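Local coordinates for protein tRNA (guanine(26)-N(2))-dimethyltransferase (Pyrococcus horikoshii, PDB 2YTZ) that probably transfers two methyl groups from S-adenosyl-L-methionine to N2 of the guanine at position 26 of tRNAs, giving N2-dimethylguanosine, at residues A33-I38 and D224-A229; A164-P169 and L179-A184. All coordinates share one frame; numbering follows the deposited sequence.

Interaction 1: residues A33-I38 and D224-A229. With SAH (S-adenosyl-L-homocysteine), chain F.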
loop_
_atom_site.group_PDB
_atom_site.type_symbol
_atom_site.label_atom_id
_atom_site.label_comp_id
_atom_site.label_asym_id
_atom_site.label_seq_id
_atom_site.Cartn_x
_atom_site.Cartn_y
_atom_site.Cartn_z
ATOM N N ALA A 33 -10.270 3.504 7.430
ATOM C CA ALA A 33 -10.822 2.243 7.903
ATOM C C ALA A 33 -10.724 1.202 6.790
ATOM O O ALA A 33 -10.445 0.025 7.047
ATOM C CB ALA A 33 -12.274 2.427 8.332
ATOM N N LEU A 34 -10.945 1.640 5.553
ATOM C CA LEU A 34 -10.862 0.745 4.405
ATOM C C LEU A 34 -9.433 0.224 4.246
ATOM O O LEU A 34 -9.222 -0.960 3.964
ATOM C CB LEU A 34 -11.299 1.476 3.133
ATOM C CG LEU A 34 -11.367 0.622 1.864
ATOM C CD1 LEU A 34 -12.214 -0.602 2.122
ATOM C CD2 LEU A 34 -11.945 1.437 0.726
ATOM N N ASN A 35 -8.456 1.112 4.431
ATOM C CA ASN A 35 -7.048 0.739 4.333
ATOM C C ASN A 35 -6.710 -0.348 5.351
ATOM O O ASN A 35 -5.952 -1.268 5.046
ATOM C CB ASN A 35 -6.150 1.964 4.570
ATOM C CG ASN A 35 -4.662 1.603 4.661
ATOM O OD1 ASN A 35 -4.241 0.854 5.550
ATOM N ND2 ASN A 35 -3.863 2.142 3.745
ATOM N N ARG A 36 -7.271 -0.241 6.556
ATOM C CA ARG A 36 -7.004 -1.226 7.601
ATOM C C ARG A 36 -7.773 -2.524 7.377
ATOM O O ARG A 36 -7.341 -3.590 7.823
ATOM C CB ARG A 36 -7.305 -0.637 8.986
ATOM C CG ARG A 36 -6.340 0.490 9.389
ATOM C CD ARG A 36 -6.606 1.033 10.786
ATOM N NE ARG A 36 -7.808 1.860 10.867
ATOM C CZ ARG A 36 -7.843 3.165 10.611
ATOM N NH1 ARG A 36 -6.739 3.803 10.255
ATOM N NH2 ARG A 36 -8.983 3.836 10.718
ATOM N N ASP A 37 -8.905 -2.447 6.681
ATOM C CA ASP A 37 -9.668 -3.657 6.390
ATOM C C ASP A 37 -8.832 -4.565 5.499
ATOM O O ASP A 37 -8.667 -5.752 5.784
ATOM C CB ASP A 37 -10.971 -3.346 5.650
ATOM C CG ASP A 37 -12.089 -2.936 6.576
ATOM O OD1 ASP A 37 -12.016 -3.242 7.787
ATOM O OD2 ASP A 37 -13.055 -2.319 6.083
ATOM N N ILE A 38 -8.311 -3.989 4.418
ATOM C CA ILE A 38 -7.507 -4.731 3.450
ATOM C C ILE A 38 -6.300 -5.413 4.093
ATOM O O ILE A 38 -6.102 -6.613 3.903
ATOM C CB ILE A 38 -7.036 -3.803 2.291
ATOM C CG1 ILE A 38 -8.237 -3.041 1.725
ATOM C CG2 ILE A 38 -6.372 -4.617 1.187
ATOM C CD1 ILE A 38 -9.413 -3.931 1.353
ATOM N N ASP A 224 -8.512 6.623 -2.521
ATOM C CA ASP A 224 -8.723 7.767 -1.642
ATOM C C ASP A 224 -7.453 8.594 -1.423
ATOM O O ASP A 224 -7.102 8.931 -0.292
ATOM C CB ASP A 224 -9.257 7.309 -0.277
ATOM C CG ASP A 224 -10.465 6.384 -0.387
ATOM O OD1 ASP A 224 -11.377 6.664 -1.195
ATOM O OD2 ASP A 224 -10.506 5.376 0.354
ATOM N N HIS A 225 -6.752 8.897 -2.506
ATOM C CA HIS A 225 -5.552 9.716 -2.430
ATOM C C HIS A 225 -4.356 9.152 -1.666
ATOM O O HIS A 225 -3.591 9.901 -1.061
ATOM C CB HIS A 225 -5.913 11.094 -1.871
ATOM C CG HIS A 225 -6.979 11.789 -2.655
ATOM N ND1 HIS A 225 -6.812 12.153 -3.975
ATOM C CD2 HIS A 225 -8.250 12.122 -2.332
ATOM C CE1 HIS A 225 -7.936 12.678 -4.431
ATOM N NE2 HIS A 225 -8.824 12.671 -3.454
ATOM N N TYR A 226 -4.191 7.837 -1.686
ATOM C CA TYR A 226 -3.041 7.242 -1.034
ATOM C C TYR A 226 -2.565 6.022 -1.813
ATOM O O TYR A 226 -3.331 5.401 -2.552
ATOM C CB TYR A 226 -3.338 6.905 0.434
ATOM C CG TYR A 226 -4.365 5.829 0.680
ATOM C CD1 TYR A 226 -4.073 4.486 0.441
ATOM C CD2 TYR A 226 -5.629 6.156 1.158
ATOM C CE1 TYR A 226 -5.019 3.496 0.671
ATOM C CE2 TYR A 226 -6.580 5.180 1.390
ATOM C CZ TYR A 226 -6.273 3.853 1.145
ATOM O OH TYR A 226 -7.231 2.884 1.366
ATOM N N PHE A 227 -1.285 5.705 -1.660
ATOM C CA PHE A 227 -0.680 4.588 -2.366
ATOM C C PHE A 227 -0.295 3.450 -1.430
ATOM O O PHE A 227 0.487 3.636 -0.499
ATOM C CB PHE A 227 0.542 5.087 -3.132
ATOM C CG PHE A 227 0.226 6.175 -4.124
ATOM C CD1 PHE A 227 0.042 7.496 -3.700
ATOM C CD2 PHE A 227 0.089 5.878 -5.487
ATOM C CE1 PHE A 227 -0.275 8.502 -4.621
ATOM C CE2 PHE A 227 -0.228 6.877 -6.415
ATOM C CZ PHE A 227 -0.409 8.188 -5.981
ATOM N N ARG A 228 -0.855 2.272 -1.689
ATOM C CA ARG A 228 -0.594 1.096 -0.868
ATOM C C ARG A 228 0.300 0.095 -1.571
ATOM O O ARG A 228 0.134 -0.183 -2.757
ATOM C CB ARG A 228 -1.900 0.391 -0.505
ATOM C CG ARG A 228 -2.266 0.425 0.972
ATOM C CD ARG A 228 -1.189 -0.175 1.869
ATOM N NE ARG A 228 -1.677 -0.366 3.238
ATOM C CZ ARG A 228 -0.952 -0.868 4.235
ATOM N NH1 ARG A 228 0.307 -1.232 4.024
ATOM N NH2 ARG A 228 -1.488 -1.024 5.439
ATOM N N ALA A 229 1.247 -0.454 -0.826
ATOM C CA ALA A 229 2.147 -1.444 -1.375
ATOM C C ALA A 229 2.456 -2.516 -0.336
ATOM O O ALA A 229 2.927 -2.214 0.762
ATOM C CB ALA A 229 3.428 -0.782 -1.842
HETATM N N SAH F . -1.420 3.876 12.013
HETATM C CA SAH F . -2.594 4.579 11.968
HETATM C CB SAH F . -2.019 6.038 12.017
HETATM C CG SAH F . -0.943 7.088 12.084
HETATM S SD SAH F . -0.759 8.794 12.130
HETATM C C SAH F . -3.965 4.258 11.878
HETATM O O SAH F . -4.666 5.121 12.579
HETATM O OXT SAH F . -4.346 3.279 11.182
HETATM C "C5'" SAH F . 0.924 8.865 12.148
HETATM C "C4'" SAH F . 1.430 9.405 13.505
HETATM O "O4'" SAH F . 2.801 9.046 13.382
HETATM C "C3'" SAH F . 1.196 9.923 14.902
HETATM O "O3'" SAH F . 0.440 9.263 15.958
HETATM C "C2'" SAH F . 2.594 10.258 15.404
HETATM O "O2'" SAH F . 2.949 10.920 16.486
HETATM C "C1'" SAH F . 3.552 9.682 14.389
HETATM N N9 SAH F . 5.118 9.650 14.232
HETATM C C8 SAH F . 5.772 10.579 13.560
HETATM N N7 SAH F . 7.039 10.336 13.579
HETATM C C5 SAH F . 7.248 9.245 14.264
HETATM C C6 SAH F . 8.396 8.509 14.609
HETATM N N6 SAH F . 9.587 8.938 14.211
HETATM N N1 SAH F . 8.277 7.345 15.373
HETATM C C2 SAH F . 7.058 6.885 15.797
HETATM N N3 SAH F . 5.928 7.587 15.472
HETATM C C4 SAH F . 5.988 8.763 14.704
HETATM O O HOH W 1 -4.395 -1.407 2.863
#

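Interaction 2: residues A164-P169 and L179-A184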
loop_
_atom_site.group_PDB
_atom_site.type_symbol
_atom_site.label_atom_id
_atom_site.label_comp_id
_atom_site.label_asym_id
_atom_site.label_seq_id
_atom_site.Cartn_x
_atom_site.Cartn_y
_atom_site.Cartn_z
ATOM N N ALA A 164 1.494 5.512 1.335
ATOM C CA ALA A 164 2.069 6.806 1.001
ATOM C C ALA A 164 0.949 7.775 0.666
ATOM O O ALA A 164 0.273 7.627 -0.353
ATOM C CB ALA A 164 3.014 6.677 -0.173
ATOM N N THR A 165 0.749 8.762 1.534
ATOM C CA THR A 165 -0.285 9.763 1.325
ATOM C C THR A 165 0.394 10.982 0.703
ATOM O O THR A 165 -0.064 12.115 0.837
ATOM C CB THR A 165 -0.944 10.157 2.654
ATOM O OG1 THR A 165 -1.065 9.002 3.493
ATOM C CG2 THR A 165 -2.341 10.688 2.401
ATOM N N ASP A 166 1.490 10.711 0.006
ATOM C CA ASP A 166 2.308 11.717 -0.658
ATOM C C ASP A 166 1.856 11.997 -2.096
ATOM O O ASP A 166 2.684 12.041 -3.003
ATOM C CB ASP A 166 3.760 11.228 -0.696
ATOM C CG ASP A 166 4.728 12.261 -0.205
ATOM O OD1 ASP A 166 5.946 12.074 -0.397
ATOM O OD2 ASP A 166 4.265 13.260 0.386
ATOM N N GLY A 167 0.563 12.193 -2.311
ATOM C CA GLY A 167 0.073 12.442 -3.655
ATOM C C GLY A 167 0.793 13.503 -4.479
ATOM O O GLY A 167 1.158 13.249 -5.630
ATOM N N ALA A 168 0.997 14.687 -3.902
ATOM C CA ALA A 168 1.657 15.790 -4.603
ATOM C C ALA A 168 2.940 15.381 -5.334
ATOM O O ALA A 168 3.078 15.630 -6.534
ATOM C CB ALA A 168 1.942 16.941 -3.628
ATOM N N PRO A 169 3.907 14.774 -4.624
ATOM C CA PRO A 169 5.127 14.378 -5.327
ATOM C C PRO A 169 4.904 13.169 -6.237
ATOM O O PRO A 169 5.319 13.179 -7.393
ATOM C CB PRO A 169 6.102 14.088 -4.185
ATOM C CG PRO A 169 5.208 13.584 -3.107
ATOM C CD PRO A 169 4.060 14.566 -3.172
ATOM N N LEU A 179 11.614 13.821 -6.817
ATOM C CA LEU A 179 13.004 13.483 -7.059
ATOM C C LEU A 179 13.811 13.309 -5.757
ATOM O O LEU A 179 14.651 12.409 -5.647
ATOM C CB LEU A 179 13.642 14.576 -7.901
ATOM C CG LEU A 179 14.615 14.121 -8.978
ATOM C CD1 LEU A 179 13.899 13.220 -9.966
ATOM C CD2 LEU A 179 15.176 15.340 -9.677
ATOM N N ARG A 180 13.557 14.172 -4.776
ATOM C CA ARG A 180 14.270 14.123 -3.505
ATOM C C ARG A 180 13.931 12.940 -2.629
ATOM O O ARG A 180 14.817 12.325 -2.036
ATOM C CB ARG A 180 14.014 15.385 -2.680
ATOM C CG ARG A 180 14.800 16.610 -3.107
ATOM C CD ARG A 180 14.859 17.617 -1.968
ATOM N NE ARG A 180 13.524 17.927 -1.467
ATOM C CZ ARG A 180 12.661 18.729 -2.081
ATOM N NH1 ARG A 180 11.465 18.935 -1.553
ATOM N NH2 ARG A 180 13.005 19.350 -3.203
ATOM N N LYS A 181 12.643 12.638 -2.537
ATOM C CA LYS A 181 12.174 11.561 -1.679
ATOM C C LYS A 181 12.149 10.182 -2.302
ATOM O O LYS A 181 12.458 9.194 -1.639
ATOM C CB LYS A 181 10.763 11.880 -1.169
ATOM C CG LYS A 181 10.638 13.176 -0.390
ATOM C CD LYS A 181 9.178 13.580 -0.263
ATOM C CE LYS A 181 9.014 14.975 0.339
ATOM N NZ LYS A 181 7.592 15.442 0.315
ATOM N N TYR A 182 11.783 10.118 -3.574
ATOM C CA TYR A 182 11.653 8.843 -4.260
ATOM C C TYR A 182 12.662 8.572 -5.363
ATOM O O TYR A 182 12.619 7.512 -5.991
ATOM C CB TYR A 182 10.245 8.740 -4.838
ATOM C CG TYR A 182 9.153 8.846 -3.807
ATOM C CD1 TYR A 182 8.859 7.777 -2.959
ATOM C CD2 TYR A 182 8.413 10.015 -3.672
ATOM C CE1 TYR A 182 7.849 7.874 -2.000
ATOM C CE2 TYR A 182 7.404 10.122 -2.719
ATOM C CZ TYR A 182 7.133 9.048 -1.887
ATOM O OH TYR A 182 6.162 9.143 -0.924
ATOM N N LEU A 183 13.552 9.528 -5.608
ATOM C CA LEU A 183 14.568 9.384 -6.646
ATOM C C LEU A 183 13.961 8.881 -7.958
ATOM O O LEU A 183 14.440 7.906 -8.542
ATOM C CB LEU A 183 15.666 8.427 -6.177
ATOM C CG LEU A 183 16.420 8.872 -4.917
ATOM C CD1 LEU A 183 17.295 7.727 -4.396
ATOM C CD2 LEU A 183 17.258 10.111 -5.225
ATOM N N ALA A 184 12.910 9.558 -8.411
ATOM C CA ALA A 184 12.229 9.197 -9.643
ATOM C C ALA A 184 11.523 10.404 -10.246
ATOM O O ALA A 184 11.016 11.268 -9.522
ATOM C CB ALA A 184 11.219 8.094 -9.368
HETATM O O HOH W 2 6.160 14.532 2.301
#

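Interaction 1: residues A33-I38 and D224-A229
Asn35 reaches Arg228 and Tyr226 because its side chain swings away from its own backbone N (chi1 172°), carrying the amide off helix 33-46 toward strand 226-235. On the strand side the Arg228 chain bends at chi2, which lays its guanidinium beside that amide, the two planes only 23° apart. Arg228 NH2 then donates a weak bond to Asn35 OD1 (3.3 Å), which approaches at the guanidinium edge. The same oxygen accepts from Arg61, predicted to bind S-adenosyl-L-methionine, while Arg228 is held chiefly by its salt bridge to Asp136. Asparagine suits this place, since a compact carbonyl can serve two arginines; its ND2, however, faces Arg228 NE at 3.4 Å, donor against donor. A water bridges the two segments, donating to Asn35 O (2.7 Å) and weakly accepting from Arg228 NE.

The Tyr226 ring packs obliquely against Asn35, its OH 3.5 Å from Asn35 CB. The next residue, Arg36, leaves the helix away from the strand, and Arg36 NH1 donates one bent bond (133°) to the carboxylate oxygen OXT of S-adenosyl-L-homocysteine at 2.6 Å; Glu8 salt-bridges its NH2. Asn35 therefore probably belongs to a second shell around the cofactor site, in a buried polar network where the negative charge of Asp136 probably balances the clustered arginines.

Interaction 2: residues A164-P169 and L179-A184
Tyr182 points its phenol at Asp166, and the hydroxyl is the donor: Tyr182 OH to Asp166 OD1 spans 3.0 Å. The ring leaves the helix 175-182 with CG beside the backbone N and anti to the carbonyl carbon (chi1 -59°), a setting that projects its long, flat side chain across to the loop before helix 167-170. Asp166 offers OD1 from its anti side, with the hydroxyl 19° out of the carboxylate plane. Carboxylate and ring are turned 63° apart, and OD1 lies near the ring plane at its edge. A tyrosine fits here because its apolar ring can be buried while its hydroxyl donates to one oxygen of a buried carboxylate.

The second hold on Asp166 comes from Lys181, whose chain runs extended beyond CG and brings its CD methylene alongside OD1, Lys181 CD standing 3.6 Å from Asp166 OD1. Its ammonium makes only a long salt bridge, Lys181 NZ to Asp166 OD1 at 3.8 Å. A water bridges the two charges, donating to Asp166 OD2 at 3.0 Å and accepting from Lys181 NZ at 2.6 Å. Both carboxylate oxygens therefore have partners, OD1 in the phenol and OD2 in the water. Pro169 sets CG against the ring edge, 4.1 Å from Tyr182 CE2, its rigid ring giving an apolar surface within the first turn of the short helix.

Asp166 stands at the N-cap position of helix 167-170, yet spends its side chain on this contact rather than on a capping bond. Leu170 of that helix, Met144 of helix 144-153 and Ile199 of helix 192-208 also touch Tyr182, so its ring is wedged among three helices just past the end of strand 158-164.

From the N terminus, helix 33-46 comes first, and interaction 1 closes a long loop by bringing it against strand 226-235, 186 residues further on. Interaction 2 lies wholly within that span and closes a much shorter loop, joining the end of strand 158-164 and the start of helix 167-170 to helix 175-182; the two nest without crossing. Their centres are about 17 Å apart, yet they meet where the neighbouring antiparallel strands 158-164 and 226-235 pair: Phe227 N lies 2.8 Å from Ala164 O, a probable hydrogen bond. Through this sheet, the cofactor-side helix 33-46 is connected to the helices that follow strand 158-164.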